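Local coordinates for Mlr3007 protein (Mesorhizobium loti, PDB 3QQM), which probably catalyses the pyridoxal-phosphate-dependent transfer of amino groups between leucine, isoleucine or valine and 2-oxoglutarate, at residues S61-G66 and A85-Y90; Q54-V59 and T73-A78; T126-E131 and V140-E145; T106-Q111 and E148-T153. All blocks are in the same frame, centred on the assembly; numbering follows the deposited sequence. Where two conformers were deposited one is given.

Contact 1 (S61-G66 and A85-Y90); sequences SDALDG and ASAQPY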
loop_
_atom_site.group_PDB
_atom_site.type_symbol
_atom_site.label_atom_id
_atom_site.label_comp_id
_atom_site.label_asym_id
_atom_site.label_seq_id
_atom_site.Cartn_x
_atom_site.Cartn_y
_atom_site.Cartn_z
ATOM N N SER A 61 17.185 9.608 -8.902
ATOM C CA SER A 61 17.888 10.886 -8.911
ATOM C C SER A 61 17.417 11.747 -10.099
ATOM O O SER A 61 17.124 12.922 -9.930
ATOM C CB SER A 61 19.416 10.661 -8.970
ATOM O OG SER A 61 20.127 11.895 -9.048
ATOM N N ASP A 62 17.341 11.169 -11.294
ATOM C CA ASP A 62 16.854 11.933 -12.469
ATOM C C ASP A 62 15.410 12.385 -12.329
ATOM O O ASP A 62 15.080 13.493 -12.709
ATOM C CB ASP A 62 16.978 11.138 -13.757
ATOM C CG ASP A 62 18.419 10.940 -14.189
ATOM O OD1 ASP A 62 19.345 11.479 -13.520
ATOM O OD2 ASP A 62 18.616 10.227 -15.210
ATOM N N ALA A 63 14.547 11.516 -11.802
ATOM C CA ALA A 63 13.125 11.850 -11.632
ATOM C C ALA A 63 12.901 13.003 -10.654
ATOM O O ALA A 63 12.000 13.819 -10.849
ATOM C CB ALA A 63 12.333 10.612 -11.193
ATOM N N LEU A 64 13.747 13.087 -9.631
ATOM C CA LEU A 64 13.627 14.122 -8.606
ATOM C C LEU A 64 14.547 15.318 -8.788
ATOM O O LEU A 64 14.561 16.232 -7.982
ATOM C CB LEU A 64 13.789 13.504 -7.217
ATOM C CG LEU A 64 12.537 12.757 -6.725
ATOM C CD1 LEU A 64 11.354 13.753 -6.583
ATOM C CD2 LEU A 64 12.132 11.586 -7.621
ATOM N N ASP A 65 15.281 15.342 -9.878
ATOM C CA ASP A 65 16.172 16.447 -10.147
ATOM C C ASP A 65 15.374 17.775 -10.243
ATOM O O ASP A 65 14.475 17.913 -11.076
ATOM C CB ASP A 65 16.909 16.197 -11.473
ATOM C CG ASP A 65 18.017 17.215 -11.731
ATOM O OD1 ASP A 65 18.821 17.473 -10.796
ATOM O OD2 ASP A 65 18.106 17.726 -12.873
ATOM N N GLY A 66 15.684 18.726 -9.364
ATOM C CA GLY A 66 15.042 20.047 -9.387
ATOM C C GLY A 66 13.725 20.125 -8.656
ATOM O O GLY A 66 13.090 21.173 -8.637
ATOM N N ALA A 85 11.088 5.560 -13.053
ATOM C CA ALA A 85 10.737 6.384 -11.917
ATOM C C ALA A 85 9.986 7.605 -12.453
ATOM O O ALA A 85 10.424 8.262 -13.402
ATOM C CB ALA A 85 11.954 6.796 -11.135
ATOM N N SER A 86 8.826 7.868 -11.862
ATOM C CA SER A 86 7.999 8.994 -12.218
ATOM C C SER A 86 7.669 9.801 -10.976
ATOM O O SER A 86 7.240 9.235 -9.947
ATOM C CB SER A 86 6.705 8.508 -12.845
ATOM O OG SER A 86 5.779 9.565 -13.006
ATOM N N ALA A 87 7.827 11.122 -11.089
ATOM C CA ALA A 87 7.529 12.031 -9.998
ATOM C C ALA A 87 6.546 13.121 -10.436
ATOM O O ALA A 87 6.690 13.714 -11.509
ATOM C CB ALA A 87 8.809 12.666 -9.468
ATOM N N GLN A 88 5.553 13.368 -9.594
ATOM C CA GLN A 88 4.571 14.417 -9.816
ATOM C C GLN A 88 4.248 15.012 -8.459
ATOM O O GLN A 88 4.362 14.340 -7.463
ATOM C CB GLN A 88 3.318 13.872 -10.473
ATOM C CG GLN A 88 3.576 13.096 -11.716
ATOM C CD GLN A 88 2.337 12.858 -12.491
ATOM O OE1 GLN A 88 1.736 13.798 -13.020
ATOM N NE2 GLN A 88 1.945 11.581 -12.611
ATOM N N PRO A 89 3.805 16.270 -8.417
ATOM C CA PRO A 89 3.535 16.899 -7.124
ATOM C C PRO A 89 2.590 16.116 -6.220
ATOM O O PRO A 89 1.552 15.657 -6.660
ATOM C CB PRO A 89 2.897 18.251 -7.514
ATOM C CG PRO A 89 3.377 18.523 -8.850
ATOM C CD PRO A 89 3.514 17.180 -9.530
ATOM N N TYR A 90 2.978 15.953 -4.961
ATOM C CA TYR A 90 2.141 15.277 -3.982
ATOM C C TYR A 90 1.002 16.213 -3.593
ATOM O O TYR A 90 1.217 17.400 -3.370
ATOM C CB TYR A 90 2.962 14.883 -2.760
ATOM C CG TYR A 90 2.151 14.398 -1.567
ATOM C CD1 TYR A 90 1.290 13.307 -1.678
ATOM C CD2 TYR A 90 2.298 14.987 -0.308
ATOM C CE1 TYR A 90 0.556 12.845 -0.572
ATOM C CE2 TYR A 90 1.573 14.519 0.800
ATOM C CZ TYR A 90 0.711 13.456 0.656
ATOM O OH TYR A 90 -0.006 12.983 1.732
#
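Ala63 turns its methyl group toward the strand and meets the methyls of Ala85 and Ala87. These two lie two residues apart, so both point to the helix from one face of the strand. Ala63 CB sits 3.8 Å from Ala85 CB and 4.4 Å from Ala87 CB. It also comes to 3.7 Å from Ala85 O, so the helix rests partly on strand backbone. The reverse happens one step on, where Ala87 CB lies 3.7 Å from Ala63 O. Small side chains allow this closeness: the CA atoms of Ala63 and Ala87 are 5.8 Å apart. Leu64 starts off along a different line and reaches the strand with its tip. With CG anti to the carbonyl carbon (chi1 -77°), the fork swings round to Ala87. Leu64 CD1 and CD2 both end 4.0 Å from Ala87 CB, two methyls against one. The same leucine also touches Met71 and Thr73 of strand 71-78 and Trp24 of strand 17-25. No hydrogen bond links 61-66 to 85-90. Ser86 points away from the helix, and its backbone bonds to Arg74. This is alpha/beta packing, with the C-terminal part of helix 53-64 laid on strand 83-89, an outermost strand, within this chain, of a four-stranded antiparallel sheet.

Contact 2 (Q54-V59 and T73-A78); sequences QRIAEV and TRLALA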
loop_
_atom_site.group_PDB
_atom_site.type_symbol
_atom_site.label_atom_id
_atom_site.label_comp_id
_atom_site.label_asym_id
_atom_site.label_seq_id
_atom_site.Cartn_x
_atom_site.Cartn_y
_atom_site.Cartn_z
ATOM N N GLN A 54 22.490 0.580 -8.536
ATOM C CA GLN A 54 23.115 1.774 -9.091
ATOM C C GLN A 54 22.141 2.394 -10.105
ATOM O O GLN A 54 21.956 3.625 -10.155
ATOM C CB GLN A 54 24.506 1.427 -9.696
ATOM C CG GLN A 54 25.423 2.644 -10.032
ATOM C CD GLN A 54 26.930 2.244 -10.342
ATOM O OE1 GLN A 54 27.286 1.052 -10.387
ATOM N NE2 GLN A 54 27.799 3.261 -10.518
ATOM N N ARG A 55 21.471 1.530 -10.859
ATOM C CA ARG A 55 20.482 1.953 -11.848
ATOM C C ARG A 55 19.200 2.521 -11.187
ATOM O O ARG A 55 18.587 3.476 -11.698
ATOM C CB ARG A 55 20.148 0.777 -12.743
ATOM C CG ARG A 55 19.016 0.997 -13.692
ATOM C CD ARG A 55 18.701 -0.305 -14.443
ATOM N NE ARG A 55 19.866 -0.793 -15.201
ATOM C CZ ARG A 55 19.848 -1.866 -15.985
ATOM N NH1 ARG A 55 18.713 -2.553 -16.153
ATOM N NH2 ARG A 55 20.962 -2.235 -16.628
ATOM N N ILE A 56 18.796 1.916 -10.071
ATOM C CA ILE A 56 17.635 2.378 -9.330
ATOM C C ILE A 56 17.931 3.792 -8.843
ATOM O O ILE A 56 17.126 4.672 -9.004
ATOM C CB ILE A 56 17.290 1.440 -8.127
ATOM C CG1 ILE A 56 16.868 0.068 -8.631
ATOM C CG2 ILE A 56 16.203 2.039 -7.274
ATOM C CD1 ILE A 56 15.694 0.101 -9.551
ATOM N N ALA A 57 19.102 3.990 -8.251
ATOM C CA ALA A 57 19.507 5.320 -7.771
ATOM C C ALA A 57 19.544 6.330 -8.920
ATOM O O ALA A 57 19.195 7.478 -8.719
ATOM C CB ALA A 57 20.874 5.271 -7.052
ATOM N N GLU A 58 19.964 5.895 -10.116
ATOM C CA GLU A 58 20.031 6.775 -11.273
ATOM C C GLU A 58 18.660 7.256 -11.667
ATOM O O GLU A 58 18.461 8.463 -11.814
ATOM C CB GLU A 58 20.717 6.107 -12.502
ATOM C CG GLU A 58 22.266 5.916 -12.382
ATOM C CD GLU A 58 22.910 5.144 -13.571
ATOM O OE1 GLU A 58 24.175 5.059 -13.593
ATOM O OE2 GLU A 58 22.178 4.613 -14.472
ATOM N N VAL A 59 17.708 6.339 -11.853
ATOM C CA VAL A 59 16.366 6.766 -12.269
ATOM C C VAL A 59 15.680 7.650 -11.204
ATOM O O VAL A 59 15.029 8.630 -11.543
ATOM C CB VAL A 59 15.446 5.585 -12.695
ATOM C CG1 VAL A 59 16.062 4.848 -13.849
ATOM C CG2 VAL A 59 15.167 4.621 -11.539
ATOM N N THR A 73 6.166 9.698 -5.969
ATOM C CA THR A 73 7.125 9.058 -6.814
ATOM C C THR A 73 6.813 7.596 -7.002
ATOM O O THR A 73 6.675 6.876 -6.036
ATOM C CB THR A 73 8.507 9.168 -6.188
ATOM O OG1 THR A 73 8.807 10.557 -5.944
ATOM C CG2 THR A 73 9.569 8.523 -7.101
ATOM N N ARG A 74 6.697 7.162 -8.255
ATOM C CA ARG A 74 6.432 5.765 -8.540
ATOM C C ARG A 74 7.671 5.135 -9.176
ATOM O O ARG A 74 8.101 5.545 -10.255
ATOM C CB ARG A 74 5.238 5.583 -9.484
ATOM C CG ARG A 74 4.859 4.100 -9.656
ATOM C CD ARG A 74 3.947 3.805 -10.830
ATOM N NE ARG A 74 4.589 4.169 -12.094
ATOM C CZ ARG A 74 4.237 5.206 -12.858
ATOM N NH1 ARG A 74 3.163 5.950 -12.564
ATOM N NH2 ARG A 74 4.911 5.457 -13.964
ATOM N N LEU A 75 8.198 4.105 -8.517
ATOM C CA LEU A 75 9.368 3.345 -8.982
ATOM C C LEU A 75 8.874 1.986 -9.435
ATOM O O LEU A 75 8.105 1.363 -8.714
ATOM C CB LEU A 75 10.360 3.161 -7.852
ATOM C CG LEU A 75 11.667 2.450 -8.180
ATOM C CD1 LEU A 75 12.498 3.250 -9.194
ATOM C CD2 LEU A 75 12.470 2.183 -6.877
ATOM N N ALA A 76 9.287 1.534 -10.624
ATOM C CA ALA A 76 8.864 0.233 -11.159
ATOM C C ALA A 76 10.048 -0.554 -11.699
ATOM O O ALA A 76 10.940 0.006 -12.312
ATOM C CB ALA A 76 7.806 0.400 -12.246
ATOM N N LEU A 77 10.021 -1.865 -11.465
ATOM C CA LEU A 77 11.071 -2.769 -11.907
ATOM C C LEU A 77 10.508 -3.983 -12.658
ATOM O O LEU A 77 9.621 -4.682 -12.164
ATOM C CB LEU A 77 11.836 -3.261 -10.687
ATOM C CG LEU A 77 13.011 -4.203 -10.906
ATOM C CD1 LEU A 77 14.166 -3.479 -11.628
ATOM C CD2 LEU A 77 13.453 -4.780 -9.555
ATOM N N ALA A 78 11.038 -4.225 -13.842
ATOM C CA ALA A 78 10.664 -5.373 -14.654
ATOM C C ALA A 78 11.685 -6.491 -14.393
ATOM O O ALA A 78 12.836 -6.216 -14.007
ATOM C CB ALA A 78 10.622 -5.016 -16.142
#
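Leu75 spreads its two methyls between Ile56 and Val59, which lie three residues apart on the helix. Leu75 CD2 takes the Ile56 side and meets Ile56 CG2 at 3.8 Å. Leu75 CD1 takes the other side, 3.8 Å from Val59 CG2. Both touches are methyl on methyl, and in each pair the side chains cross at about a right angle. The leucine reaches out because its CG stands anti to the backbone N (chi1 -177°), which carries the fork off the strand toward the helix. Ile56 leaves the helix at a slant but bends its end inward. Its longer branch runs on past Leu75, and Ile56 CD1 approaches Leu77 CD1 at a looser 4.4 Å. The helix 54-59 and the strand 73-78 run roughly antiparallel, at 147°, with their axes 10.1 Å apart. The gap is bridged by the branched side chains of Ile56, Val59, Leu75 and Leu77. Helix 33-47 closes in beside them, with Leu40 against Leu75, Tyr41 against Ile56 and Ala44 against Leu77. Ile56, Leu75 and Leu77 are buried. No polar bond crosses between the two segments, so their mutual hold comes from the hydrophobic effect and the fit of methyl groups.

Contact 3 (T126-E131 and V140-E145); sequences THARSE and VLLANE. With EDO (1,2-ethanediol), chain S; EDO (1,2-ethanediol), chain T.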
loop_
_atom_site.group_PDB
_atom_site.type_symbol
_atom_site.label_atom_id
_atom_site.label_comp_id
_atom_site.label_asym_id
_atom_site.label_seq_id
_atom_site.Cartn_x
_atom_site.Cartn_y
_atom_site.Cartn_z
ATOM N N THR A 126 -8.126 -3.919 -8.630
ATOM C CA THR A 126 -8.799 -3.131 -9.650
ATOM C C THR A 126 -10.276 -3.542 -9.718
ATOM O O THR A 126 -11.142 -2.698 -9.874
ATOM C CB THR A 126 -8.152 -3.316 -11.043
ATOM O OG1 THR A 126 -6.827 -2.772 -11.040
ATOM C CG2 THR A 126 -8.970 -2.630 -12.157
ATOM N N HIS A 127 -10.561 -4.832 -9.588
ATOM C CA HIS A 127 -11.949 -5.292 -9.638
ATOM C C HIS A 127 -12.739 -4.786 -8.405
ATOM O O HIS A 127 -13.879 -4.333 -8.542
ATOM C CB HIS A 127 -12.034 -6.824 -9.758
ATOM C CG HIS A 127 -13.427 -7.327 -9.917
ATOM N ND1 HIS A 127 -14.202 -7.718 -8.843
ATOM C CD2 HIS A 127 -14.212 -7.450 -11.015
ATOM C CE1 HIS A 127 -15.399 -8.074 -9.274
ATOM N NE2 HIS A 127 -15.431 -7.927 -10.590
ATOM N N ALA A 128 -12.104 -4.831 -7.231
ATOM C CA ALA A 128 -12.732 -4.379 -5.995
ATOM C C ALA A 128 -13.042 -2.909 -6.109
ATOM O O ALA A 128 -14.143 -2.483 -5.803
ATOM C CB ALA A 128 -11.836 -4.653 -4.766
ATOM N N ARG A 129 -12.071 -2.142 -6.589
ATOM C CA ARG A 129 -12.235 -0.702 -6.773
ATOM C C ARG A 129 -13.389 -0.383 -7.751
ATOM O O ARG A 129 -14.160 0.546 -7.522
ATOM C CB ARG A 129 -10.923 -0.118 -7.277
ATOM C CG ARG A 129 -10.853 1.419 -7.524
ATOM C CD ARG A 129 -11.141 2.264 -6.276
ATOM N NE ARG A 129 -12.557 2.507 -6.067
ATOM C CZ ARG A 129 -13.051 3.384 -5.191
ATOM N NH1 ARG A 129 -12.253 4.082 -4.394
ATOM N NH2 ARG A 129 -14.364 3.558 -5.105
ATOM N N SER A 130 -13.551 -1.192 -8.791
ATOM C CA SER A 130 -14.602 -0.944 -9.765
ATOM C C SER A 130 -16.026 -1.223 -9.223
ATOM O O SER A 130 -16.999 -0.842 -9.838
ATOM C CB SER A 130 -14.363 -1.775 -11.033
ATOM O OG SER A 130 -14.701 -3.133 -10.802
ATOM N N GLU A 131 -16.136 -1.877 -8.076
ATOM C CA GLU A 131 -17.435 -2.162 -7.495
ATOM C C GLU A 131 -18.159 -0.929 -6.966
ATOM O O GLU A 131 -19.373 -0.959 -6.835
ATOM C CB GLU A 131 -17.310 -3.132 -6.320
ATOM C CG GLU A 131 -16.732 -4.476 -6.678
ATOM C CD GLU A 131 -16.757 -5.451 -5.509
ATOM O OE1 GLU A 131 -17.698 -5.365 -4.690
ATOM O OE2 GLU A 131 -15.859 -6.318 -5.430
ATOM N N VAL A 140 -11.851 0.946 -0.745
ATOM C CA VAL A 140 -12.582 -0.287 -0.708
ATOM C C VAL A 140 -11.770 -1.334 0.006
ATOM O O VAL A 140 -10.603 -1.555 -0.335
ATOM C CB VAL A 140 -12.868 -0.755 -2.169
ATOM C CG1 VAL A 140 -13.614 -2.091 -2.208
ATOM C CG2 VAL A 140 -13.641 0.300 -2.885
ATOM N N LEU A 141 -12.376 -1.994 0.988
ATOM C CA LEU A 141 -11.693 -3.037 1.713
ATOM C C LEU A 141 -12.033 -4.404 1.128
ATOM O O LEU A 141 -13.122 -4.605 0.569
ATOM C CB LEU A 141 -12.073 -3.031 3.195
ATOM C CG LEU A 141 -11.907 -1.731 3.994
ATOM C CD1 LEU A 141 -12.211 -1.982 5.486
ATOM C CD2 LEU A 141 -10.498 -1.142 3.805
ATOM N N LEU A 142 -11.084 -5.332 1.256
ATOM C CA LEU A 142 -11.245 -6.705 0.816
ATOM C C LEU A 142 -11.002 -7.652 1.999
ATOM O O LEU A 142 -10.100 -7.426 2.810
ATOM C CB LEU A 142 -10.236 -7.068 -0.293
ATOM C CG LEU A 142 -10.300 -6.310 -1.622
ATOM C CD1 LEU A 142 -9.689 -4.933 -1.441
ATOM C CD2 LEU A 142 -9.563 -7.063 -2.707
ATOM N N ALA A 143 -11.798 -8.711 2.067
ATOM C CA ALA A 143 -11.665 -9.749 3.085
ATOM C C ALA A 143 -11.215 -11.033 2.391
ATOM O O ALA A 143 -11.235 -11.104 1.198
ATOM C CB ALA A 143 -12.995 -9.974 3.824
ATOM N N ASN A 144 -10.801 -12.036 3.159
ATOM C CA ASN A 144 -10.342 -13.308 2.604
ATOM C C ASN A 144 -11.410 -14.399 2.708
ATOM O O ASN A 144 -12.540 -14.113 3.077
ATOM C CB ASN A 144 -9.043 -13.740 3.286
ATOM C CG ASN A 144 -9.221 -14.060 4.775
ATOM O OD1 ASN A 144 -10.357 -14.241 5.275
ATOM N ND2 ASN A 144 -8.093 -14.153 5.490
ATOM N N GLU A 145 -11.037 -15.657 2.419
ATOM C CA GLU A 145 -12.012 -16.792 2.430
ATOM C C GLU A 145 -12.623 -17.105 3.784
ATOM O O GLU A 145 -13.552 -17.877 3.873
ATOM C CB GLU A 145 -11.430 -18.087 1.794
ATOM C CG GLU A 145 -10.290 -18.815 2.518
ATOM C CD GLU A 145 -8.890 -18.141 2.428
ATOM O OE1 GLU A 145 -8.768 -16.949 2.047
ATOM O OE2 GLU A 145 -7.908 -18.826 2.747
HETATM C C1 EDO S . -6.268 0.723 -8.258
HETATM O O1 EDO S . -7.078 0.717 -7.079
HETATM C C2 EDO S . -6.406 -0.597 -9.012
HETATM O O2 EDO S . -5.146 -1.007 -9.602
HETATM C C1 EDO T . -7.805 4.620 -5.103
HETATM O O1 EDO T . -8.517 4.783 -6.332
HETATM C C2 EDO T . -8.753 4.860 -3.928
HETATM O O2 EDO T . -9.371 3.649 -3.501
#
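This is a buried, mainly apolar helix-on-strand contact, in which Ala128 and Arg129 of helix 123-130 cover Val140 and Leu142 of strand 139-143. Ala128 CB points at the strand and lies 3.9 Å from Leu142 CG, with both methyls of that leucine at a similar distance. Val140 CG1 packs 4.0 Å from Ala128 CB and 3.7 Å from Ala128 O. The other valine methyl, CG2, lies against one face of the Arg129 guanidinium. It stands 3.8 Å from the plane, over its centre. The arginine gets there by bending at chi2 (59°) and again at chi3, which folds the flat group back over the valine. Its rotation is fixed by polar partners: NH2 bonds to the carbonyl oxygens of Tyr132 and Ala137. Arg129 NH1 donates to O2 of a bound 1,2-ethanediol at 3.0 Å (151° at the hydrogen). A second ethanediol gives a 2.8 Å bond from its O2 to Thr126 OG1. Both are probably crystallisation additives. The axes of the short segments 126-130 and 140-143 run at 125° to each other. Ala104, in the loop after strand 99-103, touches Ala128 and Val140. On its other face the strand sends Leu141 to helix 197-200, so strand 139-143 lies between two helices.

Contact 4 (T106-Q111 and E148-T153); sequences TRLDSQ and EICEGT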
loop_
_atom_site.group_PDB
_atom_site.type_symbol
_atom_site.label_atom_id
_atom_site.label_comp_id
_atom_site.label_asym_id
_atom_site.label_seq_id
_atom_site.Cartn_x
_atom_site.Cartn_y
_atom_site.Cartn_z
ATOM N N THR A 106 -15.463 -8.803 -3.750
ATOM C CA THR A 106 -14.228 -9.388 -4.264
ATOM C C THR A 106 -13.420 -9.886 -3.076
ATOM O O THR A 106 -13.084 -9.106 -2.211
ATOM C CB THR A 106 -13.346 -8.315 -4.950
ATOM O OG1 THR A 106 -14.067 -7.725 -6.029
ATOM C CG2 THR A 106 -12.029 -8.914 -5.463
ATOM N N ARG A 107 -13.119 -11.175 -3.048
ATOM C CA ARG A 107 -12.337 -11.764 -1.952
ATOM C C ARG A 107 -10.903 -12.149 -2.345
ATOM O O ARG A 107 -10.632 -12.500 -3.469
ATOM C CB ARG A 107 -13.065 -12.980 -1.393
ATOM C CG ARG A 107 -14.409 -12.627 -0.785
ATOM C CD ARG A 107 -14.239 -11.582 0.320
ATOM N NE ARG A 107 -15.512 -11.050 0.807
ATOM C CZ ARG A 107 -16.180 -11.570 1.820
ATOM N NH1 ARG A 107 -15.696 -12.635 2.455
ATOM N NH2 ARG A 107 -17.330 -11.032 2.196
ATOM N N LEU A 108 -10.003 -12.055 -1.374
ATOM C CA LEU A 108 -8.621 -12.415 -1.536
ATOM C C LEU A 108 -8.467 -13.852 -1.031
ATOM O O LEU A 108 -9.244 -14.334 -0.181
ATOM C CB LEU A 108 -7.693 -11.497 -0.722
ATOM C CG LEU A 108 -7.619 -10.014 -1.135
ATOM C CD1 LEU A 108 -6.795 -9.212 -0.166
ATOM C CD2 LEU A 108 -7.069 -9.903 -2.500
ATOM N N ASP A 109 -7.465 -14.533 -1.577
ATOM C CA ASP A 109 -7.135 -15.886 -1.208
ATOM C C ASP A 109 -5.894 -15.844 -0.305
ATOM O O ASP A 109 -4.795 -15.496 -0.751
ATOM C CB ASP A 109 -6.878 -16.709 -2.474
ATOM C CG ASP A 109 -6.430 -18.137 -2.168
ATOM O OD1 ASP A 109 -6.199 -18.446 -0.977
ATOM O OD2 ASP A 109 -6.263 -18.935 -3.127
ATOM N N SER A 110 -6.053 -16.249 0.948
ATOM C CA SER A 110 -4.947 -16.196 1.909
ATOM C C SER A 110 -3.728 -17.006 1.503
ATOM O O SER A 110 -2.652 -16.770 2.033
ATOM C CB SER A 110 -5.401 -16.652 3.299
ATOM O OG SER A 110 -5.616 -18.045 3.332
ATOM N N GLN A 111 -3.899 -17.971 0.592
ATOM C CA GLN A 111 -2.799 -18.813 0.133
ATOM C C GLN A 111 -2.035 -18.206 -1.063
ATOM O O GLN A 111 -1.011 -18.748 -1.501
ATOM C CB GLN A 111 -3.320 -20.223 -0.211
ATOM C CG GLN A 111 -4.041 -20.910 0.977
ATOM C CD GLN A 111 -3.164 -20.931 2.252
ATOM O OE1 GLN A 111 -1.997 -21.363 2.225
ATOM N NE2 GLN A 111 -3.722 -20.431 3.363
ATOM N N GLU A 148 -12.143 -12.426 7.017
ATOM C CA GLU A 148 -11.260 -11.591 7.793
ATOM C C GLU A 148 -10.806 -10.454 6.904
ATOM O O GLU A 148 -10.394 -10.668 5.771
ATOM C CB GLU A 148 -10.064 -12.431 8.281
ATOM C CG GLU A 148 -10.520 -13.613 9.176
ATOM C CD GLU A 148 -9.499 -14.728 9.351
ATOM O OE1 GLU A 148 -8.464 -14.774 8.625
ATOM O OE2 GLU A 148 -9.780 -15.592 10.210
ATOM N N ILE A 149 -10.933 -9.237 7.405
ATOM C CA ILE A 149 -10.509 -8.083 6.676
ATOM C C ILE A 149 -9.019 -8.171 6.513
ATOM O O ILE A 149 -8.298 -8.510 7.475
ATOM C CB ILE A 149 -10.827 -6.775 7.423
ATOM C CG1 ILE A 149 -12.328 -6.531 7.427
ATOM C CG2 ILE A 149 -10.110 -5.578 6.765
ATOM C CD1 ILE A 149 -12.922 -6.255 6.019
ATOM N N CYS A 150 -8.552 -7.868 5.309
ATOM C CA CYS A 150 -7.138 -7.893 5.033
ATOM C C CYS A 150 -6.521 -6.484 4.848
ATOM O O CYS A 150 -5.581 -6.076 5.576
ATOM C CB CYS A 150 -6.884 -8.706 3.769
ATOM S SG CYS A 150 -7.356 -10.478 3.815
ATOM N N GLU A 151 -7.066 -5.738 3.895
ATOM C CA GLU A 151 -6.513 -4.440 3.520
ATOM C C GLU A 151 -7.410 -3.711 2.541
ATOM O O GLU A 151 -8.469 -4.205 2.147
ATOM C CB GLU A 151 -5.159 -4.695 2.815
ATOM C CG GLU A 151 -5.313 -5.572 1.534
ATOM C CD GLU A 151 -3.977 -6.002 0.856
ATOM O OE1 GLU A 151 -2.902 -5.410 1.144
ATOM O OE2 GLU A 151 -4.023 -6.943 0.009
ATOM N N GLY A 152 -6.993 -2.508 2.181
ATOM C CA GLY A 152 -7.675 -1.721 1.179
ATOM C C GLY A 152 -6.976 -1.987 -0.153
ATOM O O GLY A 152 -5.915 -2.643 -0.191
ATOM N N THR A 153 -7.560 -1.515 -1.242
ATOM C CA THR A 153 -6.948 -1.668 -2.538
ATOM C C THR A 153 -5.554 -0.982 -2.598
ATOM O O THR A 153 -4.677 -1.428 -3.349
ATOM C CB THR A 153 -7.818 -1.058 -3.647
ATOM O OG1 THR A 153 -7.840 0.378 -3.527
ATOM C CG2 THR A 153 -9.255 -1.635 -3.593
#
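The carboxylate of Glu151 brings one oxygen, OE2, to within 3.6 Å of the methyl CD1 of Leu108. This is van der Waals contact, and the two side chains cross at about a right angle. The flat group is held from elsewhere: OE2 bonds to Tyr125 OH and OE1 to the backbone N of Leu176. With a partner on each oxygen, the carboxylate is a buried polar group with its needs met. It is placed by a first torsion of 60°, with CG between the backbone N and the carbonyl carbon and the rest of the chain extended. Leu108 CD1 also touches Cys150 CB, at 4.0 Å, and so meets two successive residues of the strand. A second carboxylate shapes the loop itself. Asp109 OD1 accepts from Gln111 N at 2.8 Å in an Asx turn, and the N-H comes from above the carboxylate plane, 50° out of it. That turn follows directly after Leu108. The loop 106-111 runs between strand 99-103 and helix 123-130, and Leu108 bonds by its backbone to Ala143. Its side chain also reaches Leu142 of strand 139-143 and Leu124 of helix 123-130, so it lies where helix 123-130 and strands 139-143 and 149-152 come together.

The four contacts form two pairs on opposite sides of the chain's centre. Contacts 1 and 2 lie 11 Å apart, centre to centre. They share helix 53-64, which packs on the neighbouring strands 71-78 and 83-89 of the antiparallel sheet. Their segments alternate along the chain. Contacts 3 and 4 come later, with centres 7 Å apart. They use the adjacent strands 139-143 and 149-152 of the six-stranded mixed sheet, and contact 3 is nested inside the loop closed by contact 4. That loop also contains Lys118, which carries the pyridoxal phosphate. Between contacts 2 and 3 the nearest atoms are about 13 Å apart. Each pair packs on its own sheet, consistent with two lobes of the class IV aminotransferase fold.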